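Local coordinates for protein malate dehydrogenase (Aeropyrum pernix, PDB 2D4A) that catalyses the reversible oxidation of (S)-malate to oxaloacetate, using either NAD or NADP as the coenzyme, and works as a homotetramer, at residues G139-I143 with G228-T232; R148-I153 with V202-T206; S163-I167 with V179-V185; V168-H172 with A261-A265. All coordinates share one frame. Residue numbers count along the deposited sequence, not the author numbering.

Contact 1 of 4, residues G139-I143 with G228-T232; sequences GFSGI and GLVLT
At the passage from the Rossmann sheet to the catalytic domain, helix 223-237 packs on the chain where it enters helix 142-157, a worked example of a buried interdomain contact. Residues 139-143 leave the last parallel strand at G139, pass F140 in extended conformation (phi/psi -85/120), and enter a helix at G142, with S141 at the N-cap position. Residues 228-232 are helical throughout. The backbones come closest at I143 and G228, whose CA atoms lie 6.4 Å apart. G228 meets the F140 ring, swung out by a t rotamer, and a side chain here would collide with it; its O sits 4.2 Å from I143 CD1. L229, an m,t rotamer, starts sideways but brings CD2 to 4.4 Å from F140 CD1, while its other neighbours include T115, a probable NADP-binding residue. L231 places CD1 4.0 Å from I143 CG2. T232 approaches the ring edge, OG1 being 4.2 Å from F140 CD1 and 4.0 Å from I143 CD1; that hydroxyl is hydrogen-bonded to Y246. Purely van der Waals in character, the packing lies at the interdomain junction of the LDH/MDH fold, where the Rossmann sheet's edge strand leads into the first catalytic-domain helix.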
loop_
_atom_site.group_PDB
_atom_site.type_symbol
_atom_site.label_atom_id
_atom_site.label_comp_id
_atom_site.label_asym_id
_atom_site.label_seq_id
_atom_site.Cartn_x
_atom_site.Cartn_y
_atom_site.Cartn_z
ATOM N N GLY B 139 -0.465 -17.873 20.141
ATOM C CA GLY B 139 -1.914 -17.788 20.078
ATOM C C GLY B 139 -2.265 -16.325 19.862
ATOM O O GLY B 139 -1.754 -15.467 20.574
ATOM N N PHE B 140 -3.134 -15.930 18.950
ATOM C CA PHE B 140 -3.580 -14.530 18.764
ATOM C C PHE B 140 -4.718 -14.163 19.681
ATOM O O PHE B 140 -5.735 -14.886 19.707
ATOM C CB PHE B 140 -3.979 -14.429 17.267
ATOM C CG PHE B 140 -4.489 -13.088 16.849
ATOM C CD1 PHE B 140 -3.648 -12.082 16.428
ATOM C CD2 PHE B 140 -5.863 -12.848 16.939
ATOM C CE1 PHE B 140 -4.163 -10.836 16.104
ATOM C CE2 PHE B 140 -6.373 -11.615 16.611
ATOM C CZ PHE B 140 -5.526 -10.611 16.185
ATOM N N SER B 141 -4.543 -13.167 20.547
ATOM C CA SER B 141 -5.562 -12.660 21.464
ATOM C C SER B 141 -5.516 -11.199 21.749
ATOM O O SER B 141 -6.412 -10.344 21.481
ATOM C CB SER B 141 -5.481 -13.450 22.786
ATOM O OG SER B 141 -4.193 -13.427 23.351
ATOM N N GLY B 142 -4.450 -10.694 22.259
ATOM C CA GLY B 142 -4.239 -9.313 22.678
ATOM C C GLY B 142 -4.369 -8.192 21.652
ATOM O O GLY B 142 -4.939 -7.139 21.952
ATOM N N ILE B 143 -3.833 -8.392 20.453
ATOM C CA ILE B 143 -3.916 -7.370 19.415
ATOM C C ILE B 143 -5.386 -7.021 19.220
ATOM O O ILE B 143 -5.766 -5.860 19.353
ATOM C CB ILE B 143 -3.280 -7.866 18.075
ATOM C CG1 ILE B 143 -1.758 -7.938 18.226
ATOM C CG2 ILE B 143 -3.655 -6.939 16.910
ATOM C CD1 ILE B 143 -1.059 -8.644 17.080
ATOM N N GLY B 228 -5.600 -9.344 12.425
ATOM C CA GLY B 228 -4.623 -9.552 13.469
ATOM C C GLY B 228 -3.470 -10.373 12.947
ATOM O O GLY B 228 -2.308 -10.139 13.305
ATOM N N LEU B 229 -3.781 -11.343 12.095
ATOM C CA LEU B 229 -2.730 -12.186 11.535
ATOM C C LEU B 229 -1.835 -11.419 10.566
ATOM O O LEU B 229 -0.631 -11.680 10.488
ATOM C CB LEU B 229 -3.335 -13.415 10.854
ATOM C CG LEU B 229 -3.976 -14.392 11.847
ATOM C CD1 LEU B 229 -4.408 -15.640 11.106
ATOM C CD2 LEU B 229 -2.983 -14.753 12.952
ATOM N N VAL B 230 -2.420 -10.461 9.849
ATOM C CA VAL B 230 -1.674 -9.642 8.891
ATOM C C VAL B 230 -0.509 -8.933 9.609
ATOM O O VAL B 230 0.635 -8.948 9.137
ATOM C CB VAL B 230 -2.614 -8.593 8.208
ATOM C CG1 VAL B 230 -1.826 -7.660 7.291
ATOM C CG2 VAL B 230 -3.676 -9.312 7.412
ATOM N N LEU B 231 -0.811 -8.327 10.757
ATOM C CA LEU B 231 0.194 -7.626 11.549
ATOM C C LEU B 231 1.295 -8.590 11.980
ATOM O O LEU B 231 2.490 -8.342 11.775
ATOM C CB LEU B 231 -0.442 -6.992 12.789
ATOM C CG LEU B 231 -1.331 -5.774 12.572
ATOM C CD1 LEU B 231 -1.684 -5.190 13.929
ATOM C CD2 LEU B 231 -0.613 -4.741 11.722
ATOM N N THR B 232 0.876 -9.692 12.588
ATOM C CA THR B 232 1.795 -10.721 13.045
ATOM C C THR B 232 2.744 -11.121 11.919
ATOM O O THR B 232 3.955 -11.197 12.119
ATOM C CB THR B 232 1.017 -11.953 13.510
ATOM O OG1 THR B 232 0.119 -11.566 14.557
ATOM C CG2 THR B 232 1.965 -13.026 14.016
#

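Contact 2 of 4, residues R148-I153 with V202-T206; sequences RMAYYI and VVSET
Helix-on-helix packing is exemplified by 148-153 and 202-206, whose axes lie 8.9 Å apart with their N-to-C directions 133° apart. CA atoms pair M149 with T206 at 5.5 Å and Y152 with V202 at 5.8 Å. R148, by similarity a substrate-binding residue, points its CB toward the partner, 4.1 Å from T206 CG2; its extended chain (m,t,t) carries NH1 to a water at 2.8 Å, which in turn donates to T206 O at 3.1 Å. M149, with chi1 t, sets out sideways, yet CE ends 3.3 Å from T206 OG1 and 3.9 Å from V203 CG2. The helix pair belongs to the catalytic domain of the LDH/MDH superfamily, and the helix that offers this packing face also carries the probable substrate-binding R148. Further along, Y151 turns to the second subunit, stacking edge-to-face on its H45. Y152, chi1 m, lays one ring face against E205, whose CB stands 3.5 Å from the ring centroid in a CH-pi contact, while T206 OG1, itself bonded to V202 O at 2.7 Å, lies at the ring edge, 3.6 Å from Y152 CD2. Y152 CB also meets V202 CG1 at 3.5 Å, and I153 CG1 reaches that same V202 methyl at 4.4 Å.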
loop_
_atom_site.group_PDB
_atom_site.type_symbol
_atom_site.label_atom_id
_atom_site.label_comp_id
_atom_site.label_asym_id
_atom_site.label_seq_id
_atom_site.Cartn_x
_atom_site.Cartn_y
_atom_site.Cartn_z
ATOM N N ARG B 148 -10.102 -3.456 19.786
ATOM C CA ARG B 148 -11.519 -3.302 20.132
ATOM C C ARG B 148 -11.666 -2.285 21.272
ATOM O O ARG B 148 -12.567 -1.443 21.271
ATOM C CB ARG B 148 -12.128 -4.659 20.539
ATOM C CG ARG B 148 -12.479 -5.578 19.369
ATOM C CD ARG B 148 -12.879 -6.955 19.873
ATOM N NE ARG B 148 -13.389 -7.850 18.831
ATOM C CZ ARG B 148 -13.531 -9.168 18.985
ATOM N NH1 ARG B 148 -13.199 -9.740 20.128
ATOM N NH2 ARG B 148 -14.006 -9.924 18.008
ATOM N N MET B 149 -10.768 -2.374 22.246
ATOM C CA MET B 149 -10.771 -1.458 23.371
ATOM C C MET B 149 -10.576 -0.065 22.799
ATOM O O MET B 149 -11.324 0.860 23.115
ATOM C CB MET B 149 -9.619 -1.798 24.307
ATOM C CG MET B 149 -9.416 -0.810 25.430
ATOM S SD MET B 149 -9.788 -1.555 27.017
ATOM C CE MET B 149 -11.580 -1.470 26.991
ATOM N N ALA B 150 -9.569 0.068 21.939
ATOM C CA ALA B 150 -9.239 1.335 21.294
ATOM C C ALA B 150 -10.409 1.885 20.482
ATOM O O ALA B 150 -10.665 3.091 20.474
ATOM C CB ALA B 150 -8.029 1.149 20.399
ATOM N N TYR B 151 -11.114 0.984 19.804
ATOM C CA TYR B 151 -12.264 1.335 18.980
ATOM C C TYR B 151 -13.409 1.911 19.814
ATOM O O TYR B 151 -13.999 2.945 19.460
ATOM C CB TYR B 151 -12.729 0.096 18.208
ATOM C CG TYR B 151 -14.011 0.283 17.430
ATOM C CD1 TYR B 151 -15.254 0.053 18.032
ATOM C CD2 TYR B 151 -13.990 0.720 16.100
ATOM C CE1 TYR B 151 -16.435 0.255 17.331
ATOM C CE2 TYR B 151 -15.173 0.925 15.394
ATOM C CZ TYR B 151 -16.384 0.691 16.019
ATOM O OH TYR B 151 -17.554 0.913 15.345
ATOM N N TYR B 152 -13.721 1.253 20.927
ATOM C CA TYR B 152 -14.798 1.726 21.791
ATOM C C TYR B 152 -14.453 3.052 22.459
ATOM O O TYR B 152 -15.299 3.938 22.533
ATOM C CB TYR B 152 -15.171 0.646 22.820
ATOM C CG TYR B 152 -15.893 -0.511 22.172
ATOM C CD1 TYR B 152 -17.073 -0.297 21.469
ATOM C CD2 TYR B 152 -15.349 -1.791 22.164
ATOM C CE1 TYR B 152 -17.689 -1.321 20.761
ATOM C CE2 TYR B 152 -15.958 -2.831 21.456
ATOM C CZ TYR B 152 -17.124 -2.587 20.753
ATOM O OH TYR B 152 -17.709 -3.584 19.998
ATOM N N ILE B 153 -13.215 3.198 22.924
ATOM C CA ILE B 153 -12.783 4.448 23.555
ATOM C C ILE B 153 -12.895 5.557 22.522
ATOM O O ILE B 153 -13.260 6.692 22.829
ATOM C CB ILE B 153 -11.318 4.381 24.003
ATOM C CG1 ILE B 153 -11.184 3.463 25.214
ATOM C CG2 ILE B 153 -10.800 5.779 24.301
ATOM C CD1 ILE B 153 -9.752 3.244 25.650
ATOM N N VAL B 202 -16.695 0.508 28.417
ATOM C CA VAL B 202 -15.904 0.105 27.259
ATOM C C VAL B 202 -15.272 -1.282 27.474
ATOM O O VAL B 202 -15.082 -2.038 26.516
ATOM C CB VAL B 202 -14.804 1.160 26.925
ATOM C CG1 VAL B 202 -15.346 2.179 25.944
ATOM C CG2 VAL B 202 -14.361 1.875 28.179
ATOM N N VAL B 203 -14.961 -1.622 28.725
ATOM C CA VAL B 203 -14.381 -2.933 29.033
ATOM C C VAL B 203 -15.444 -4.008 28.793
ATOM O O VAL B 203 -15.118 -5.143 28.441
ATOM C CB VAL B 203 -13.865 -3.024 30.512
ATOM C CG1 VAL B 203 -13.398 -4.438 30.823
ATOM C CG2 VAL B 203 -12.706 -2.053 30.727
ATOM N N SER B 204 -16.714 -3.654 28.983
ATOM C CA SER B 204 -17.801 -4.603 28.748
ATOM C C SER B 204 -17.956 -4.813 27.246
ATOM O O SER B 204 -18.014 -5.951 26.765
ATOM C CB SER B 204 -19.122 -4.087 29.325
ATOM O OG SER B 204 -19.139 -4.202 30.737
ATOM N N GLU B 205 -18.027 -3.700 26.515
ATOM C CA GLU B 205 -18.159 -3.731 25.059
ATOM C C GLU B 205 -17.055 -4.580 24.444
ATOM O O GLU B 205 -17.282 -5.301 23.477
ATOM C CB GLU B 205 -18.058 -2.320 24.471
ATOM C CG GLU B 205 -19.188 -1.376 24.838
ATOM C CD GLU B 205 -20.543 -1.796 24.288
ATOM O OE1 GLU B 205 -21.499 -0.995 24.410
ATOM O OE2 GLU B 205 -20.665 -2.916 23.739
ATOM N N THR B 206 -15.858 -4.473 25.017
ATOM C CA THR B 206 -14.685 -5.195 24.538
ATOM C C THR B 206 -14.725 -6.686 24.858
ATOM O O THR B 206 -14.557 -7.528 23.971
ATOM C CB THR B 206 -13.398 -4.595 25.129
ATOM O OG1 THR B 206 -13.327 -3.206 24.789
ATOM C CG2 THR B 206 -12.179 -5.307 24.580
HETATM O O HOH W 1 -12.115 -8.797 22.565
#

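Contact 3 of 4, residues S163-I167 with V179-V185; sequences SVNAI and VPRLSSV
A short antiparallel pairing in the catalytic domain's four-stranded sheet shows how hydrogen bonding can continue after regular strand geometry ends. Residues 163-167 and 179-185 run in opposite directions. V164 faces V185 as a non-hydrogen-bonded pair, CA atoms 4.5 Å apart, with both side chains in the t rotamer on the sheet face that packs on helix 142-157; their CG2 atoms meet at 4.2 Å. N165 and S184 form the hydrogen-bonded pair, CA to CA 5.4 Å: N165 N donates to S184 O at 3.0 Å, and S184 N returns a bond to N165 O at 3.2 Å. On the face bearing N165 and S184 a water donates to N165 OD1 at 2.7 Å and also lies 2.7 Å from S184 OG. The same face meets the third subunit, where N165 packs on that subunit's S184. Just before the strand, S163 O accepts a CA-H...O contact from V185 CA at 3.4 Å, whereas its OG is hydrogen-bonded to the backbone of I243 of the third subunit.

Beyond the bridges, residues 179-183 curl through a 3-10 turn, with L182 N bonded to V179 O at 2.6 Å. With S183 in the m rotamer, S183 OG accepts from I167 N at 3.2 Å and donates to V179 O at 3.2 Å. I167 O is satisfied in turn by V179 N, 2.8 Å away.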
loop_
_atom_site.group_PDB
_atom_site.type_symbol
_atom_site.label_atom_id
_atom_site.label_comp_id
_atom_site.label_asym_id
_atom_site.label_seq_id
_atom_site.Cartn_x
_atom_site.Cartn_y
_atom_site.Cartn_z
ATOM N N SER B 163 -5.104 7.136 17.677
ATOM C CA SER B 163 -4.538 7.953 18.729
ATOM C C SER B 163 -4.759 7.390 20.107
ATOM O O SER B 163 -4.502 8.054 21.109
ATOM C CB SER B 163 -5.103 9.368 18.653
ATOM O OG SER B 163 -4.524 10.056 17.557
ATOM N N VAL B 164 -5.231 6.155 20.164
ATOM C CA VAL B 164 -5.484 5.524 21.439
ATOM C C VAL B 164 -4.508 4.397 21.676
ATOM O O VAL B 164 -4.287 3.561 20.807
ATOM C CB VAL B 164 -6.896 4.969 21.499
ATOM C CG1 VAL B 164 -7.128 4.326 22.857
ATOM C CG2 VAL B 164 -7.890 6.082 21.230
ATOM N N ASN B 165 -3.929 4.381 22.866
ATOM C CA ASN B 165 -2.966 3.361 23.248
ATOM C C ASN B 165 -3.611 2.558 24.388
ATOM O O ASN B 165 -3.652 3.020 25.525
ATOM C CB ASN B 165 -1.690 4.071 23.708
ATOM C CG ASN B 165 -0.633 3.120 24.229
ATOM O OD1 ASN B 165 0.085 3.447 25.178
ATOM N ND2 ASN B 165 -0.515 1.946 23.605
ATOM N N ALA B 166 -4.127 1.369 24.085
ATOM C CA ALA B 166 -4.783 0.554 25.108
ATOM C C ALA B 166 -3.997 -0.677 25.539
ATOM O O ALA B 166 -3.656 -1.527 24.717
ATOM C CB ALA B 166 -6.168 0.131 24.634
ATOM N N ILE B 167 -3.728 -0.782 26.834
ATOM C CA ILE B 167 -2.982 -1.915 27.363
ATOM C C ILE B 167 -3.934 -2.953 27.981
ATOM O O ILE B 167 -4.775 -2.622 28.815
ATOM C CB ILE B 167 -1.936 -1.412 28.409
ATOM C CG1 ILE B 167 -0.847 -0.600 27.694
ATOM C CG2 ILE B 167 -1.335 -2.578 29.181
ATOM C CD1 ILE B 167 -0.085 -1.373 26.626
ATOM N N VAL B 179 -5.520 -2.070 31.487
ATOM C CA VAL B 179 -4.752 -1.410 32.530
ATOM C C VAL B 179 -4.833 0.106 32.307
ATOM O O VAL B 179 -3.870 0.733 31.856
ATOM C CB VAL B 179 -3.290 -1.899 32.502
ATOM C CG1 VAL B 179 -2.520 -1.364 33.692
ATOM C CG2 VAL B 179 -3.268 -3.417 32.498
ATOM N N PRO B 180 -5.996 0.710 32.626
ATOM C CA PRO B 180 -6.225 2.152 32.460
ATOM C C PRO B 180 -5.098 3.033 33.007
ATOM O O PRO B 180 -4.806 4.097 32.463
ATOM C CB PRO B 180 -7.547 2.374 33.194
ATOM C CG PRO B 180 -8.256 1.086 32.995
ATOM C CD PRO B 180 -7.168 0.073 33.254
ATOM N N ARG B 181 -4.477 2.584 34.088
ATOM C CA ARG B 181 -3.383 3.320 34.697
ATOM C C ARG B 181 -2.258 3.464 33.679
ATOM O O ARG B 181 -1.513 4.440 33.688
ATOM C CB ARG B 181 -2.874 2.559 35.919
ATOM C CG ARG B 181 -1.767 3.242 36.704
ATOM C CD ARG B 181 -1.481 2.443 37.959
ATOM N NE ARG B 181 -0.774 1.207 37.649
ATOM C CZ ARG B 181 0.537 1.139 37.461
ATOM N NH1 ARG B 181 1.278 2.237 37.559
ATOM N NH2 ARG B 181 1.104 -0.022 37.168
ATOM N N LEU B 182 -2.141 2.493 32.787
ATOM C CA LEU B 182 -1.077 2.541 31.806
ATOM C C LEU B 182 -1.550 2.818 30.388
ATOM O O LEU B 182 -0.808 2.596 29.426
ATOM C CB LEU B 182 -0.294 1.231 31.836
ATOM C CG LEU B 182 0.378 0.818 33.150
ATOM C CD1 LEU B 182 0.936 -0.585 32.969
ATOM C CD2 LEU B 182 1.485 1.791 33.536
ATOM N N SER B 183 -2.778 3.306 30.256
ATOM C CA SER B 183 -3.341 3.597 28.936
ATOM C C SER B 183 -3.452 5.096 28.713
ATOM O O SER B 183 -3.295 5.874 29.644
ATOM C CB SER B 183 -4.722 2.954 28.796
ATOM O OG SER B 183 -4.622 1.540 28.836
ATOM N N SER B 184 -3.705 5.506 27.479
ATOM C CA SER B 184 -3.825 6.923 27.213
ATOM C C SER B 184 -4.385 7.222 25.827
ATOM O O SER B 184 -4.635 6.314 25.031
ATOM C CB SER B 184 -2.468 7.609 27.393
ATOM O OG SER B 184 -1.492 7.001 26.572
ATOM N N VAL B 185 -4.584 8.511 25.563
ATOM C CA VAL B 185 -5.124 9.006 24.302
ATOM C C VAL B 185 -4.387 10.288 23.921
ATOM O O VAL B 185 -4.494 11.299 24.615
ATOM C CB VAL B 185 -6.631 9.323 24.445
ATOM C CG1 VAL B 185 -7.193 9.846 23.128
ATOM C CG2 VAL B 185 -7.378 8.083 24.892
HETATM O O HOH W 2 0.529 5.308 27.118
#

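Contact 4 of 4, residues V168-H172 with A261-A265; sequences VLGMH and AEVPA
E262 lays its extended side chain (chi1 and chi2 both t) across the turning backbone of residues 168-172, burying more area than any other residue here: OE2 comes 3.7 Å from V168 CG2, and OE1 lies 3.5 Å from both M171 C and H172 N. Those last approaches are packing, since H172 N bonds to D120 and E262 OE1 makes a weak hydrogen bond with S141 OG. Backbone register rests on a single antiparallel bridge between G170 and E262, a hydrogen-bonded pair with CA atoms 4.8 Å apart. E262 N donates to G170 O over a short 2.5 Å; the reverse bond, G170 N to E262 O at 3.1 Å, is weak. L169 CA adds a CA-H...O contact to that E262 O at 3.5 Å.

The bridge joins the end of strand 164-169 to strand 260-268: in the LDH/MDH fold the strand leading to the histidine ends beside the middle strand of a three-stranded antiparallel sheet, and H172, by similarity the proton acceptor, follows two residues after the bridge. G170 makes the bend with phi/psi 108/-108, angles at which a CB would jam against the carbonyl of L169. Before the bridge, L169 (m,t) brings CD2 against P264 CD at 3.3 Å. After it, M171 points away from the 261-265 strand to pack on helix 282-300, and H172 ND1 makes a weak hydrogen bond to N117 OD1.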
loop_
_atom_site.group_PDB
_atom_site.type_symbol
_atom_site.label_atom_id
_atom_site.label_comp_id
_atom_site.label_asym_id
_atom_site.label_seq_id
_atom_site.Cartn_x
_atom_site.Cartn_y
_atom_site.Cartn_z
ATOM N N VAL B 168 -3.811 -4.205 27.556
ATOM C CA VAL B 168 -4.655 -5.274 28.082
ATOM C C VAL B 168 -3.792 -6.471 28.496
ATOM O O VAL B 168 -2.645 -6.590 28.068
ATOM C CB VAL B 168 -5.719 -5.724 27.029
ATOM C CG1 VAL B 168 -6.732 -4.619 26.811
ATOM C CG2 VAL B 168 -5.040 -6.074 25.703
ATOM N N LEU B 169 -4.338 -7.347 29.337
ATOM C CA LEU B 169 -3.615 -8.535 29.807
ATOM C C LEU B 169 -4.603 -9.605 30.255
ATOM O O LEU B 169 -5.813 -9.387 30.255
ATOM C CB LEU B 169 -2.737 -8.201 31.017
ATOM C CG LEU B 169 -1.561 -7.239 30.954
ATOM C CD1 LEU B 169 -1.245 -6.764 32.356
ATOM C CD2 LEU B 169 -0.365 -7.902 30.308
ATOM N N GLY B 170 -4.065 -10.751 30.659
ATOM C CA GLY B 170 -4.895 -11.827 31.149
ATOM C C GLY B 170 -5.013 -13.018 30.233
ATOM O O GLY B 170 -4.080 -13.804 30.089
ATOM N N MET B 171 -6.190 -13.158 29.638
ATOM C CA MET B 171 -6.471 -14.239 28.715
ATOM C C MET B 171 -7.567 -13.752 27.796
ATOM O O MET B 171 -8.178 -12.717 28.053
ATOM C CB MET B 171 -6.869 -15.507 29.483
ATOM C CG MET B 171 -7.899 -15.334 30.601
ATOM S SD MET B 171 -9.584 -15.673 30.048
ATOM C CE MET B 171 -10.094 -14.063 29.752
ATOM N N HIS B 172 -7.807 -14.486 26.718
ATOM C CA HIS B 172 -8.806 -14.092 25.738
ATOM C C HIS B 172 -10.220 -14.545 26.075
ATOM O O HIS B 172 -10.731 -15.505 25.498
ATOM C CB HIS B 172 -8.409 -14.631 24.366
ATOM C CG HIS B 172 -8.950 -13.828 23.229
ATOM N ND1 HIS B 172 -9.523 -14.403 22.117
ATOM C CD2 HIS B 172 -9.002 -12.490 23.033
ATOM C CE1 HIS B 172 -9.908 -13.453 21.284
ATOM N NE2 HIS B 172 -9.603 -12.283 21.817
ATOM N N ALA B 261 -1.012 -17.463 29.033
ATOM C CA ALA B 261 -1.647 -16.180 29.366
ATOM C C ALA B 261 -1.420 -15.100 28.300
ATOM O O ALA B 261 -0.463 -15.152 27.523
ATOM C CB ALA B 261 -1.145 -15.679 30.727
ATOM N N GLU B 262 -2.317 -14.118 28.281
ATOM C CA GLU B 262 -2.244 -12.995 27.351
ATOM C C GLU B 262 -1.279 -11.957 27.942
ATOM O O GLU B 262 -1.649 -11.204 28.847
ATOM C CB GLU B 262 -3.640 -12.384 27.168
ATOM C CG GLU B 262 -3.703 -11.266 26.145
ATOM C CD GLU B 262 -5.124 -10.907 25.732
ATOM O OE1 GLU B 262 -5.895 -11.821 25.381
ATOM O OE2 GLU B 262 -5.467 -9.708 25.742
ATOM N N VAL B 263 -0.045 -11.934 27.440
ATOM C CA VAL B 263 0.980 -11.005 27.927
ATOM C C VAL B 263 1.689 -10.296 26.768
ATOM O O VAL B 263 1.630 -10.762 25.634
ATOM C CB VAL B 263 2.053 -11.753 28.792
ATOM C CG1 VAL B 263 1.443 -12.227 30.116
ATOM C CG2 VAL B 263 2.592 -12.940 28.035
ATOM N N PRO B 264 2.341 -9.144 27.037
ATOM C CA PRO B 264 3.071 -8.367 26.019
ATOM C C PRO B 264 4.398 -9.056 25.670
ATOM O O PRO B 264 5.105 -9.551 26.554
ATOM C CB PRO B 264 3.311 -7.013 26.697
ATOM C CG PRO B 264 2.276 -6.958 27.770
ATOM C CD PRO B 264 2.219 -8.370 28.281
ATOM N N ALA B 265 4.747 -9.074 24.390
ATOM C CA ALA B 265 5.978 -9.718 23.981
ATOM C C ALA B 265 6.565 -9.127 22.711
ATOM O O ALA B 265 5.847 -8.601 21.854
ATOM C CB ALA B 265 5.738 -11.204 23.792
#

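How the contacts relate
Followed from the N terminus, the chain leaves the Rossmann sheet at 139-143, and contact 1 closes a loop of 84 residues when 228-232 returns to that exit. Contact 2, joining helices 142-157 and 196-207, is nested within it, and contact 3, a local strand return, is nested in turn within contact 2. Contact 4 crosses all three: its first segment falls inside their loops, its second at 261-265 beyond them. Packing links the levels, with M149 and I153 resting on A166, V164 and V185 between contacts 2 and 3, V179 on L169 between 3 and 4, and S141 beside E262 and H172 between 1 and 4. Domain junction, helix layer and both catalytic-domain sheets are tied together.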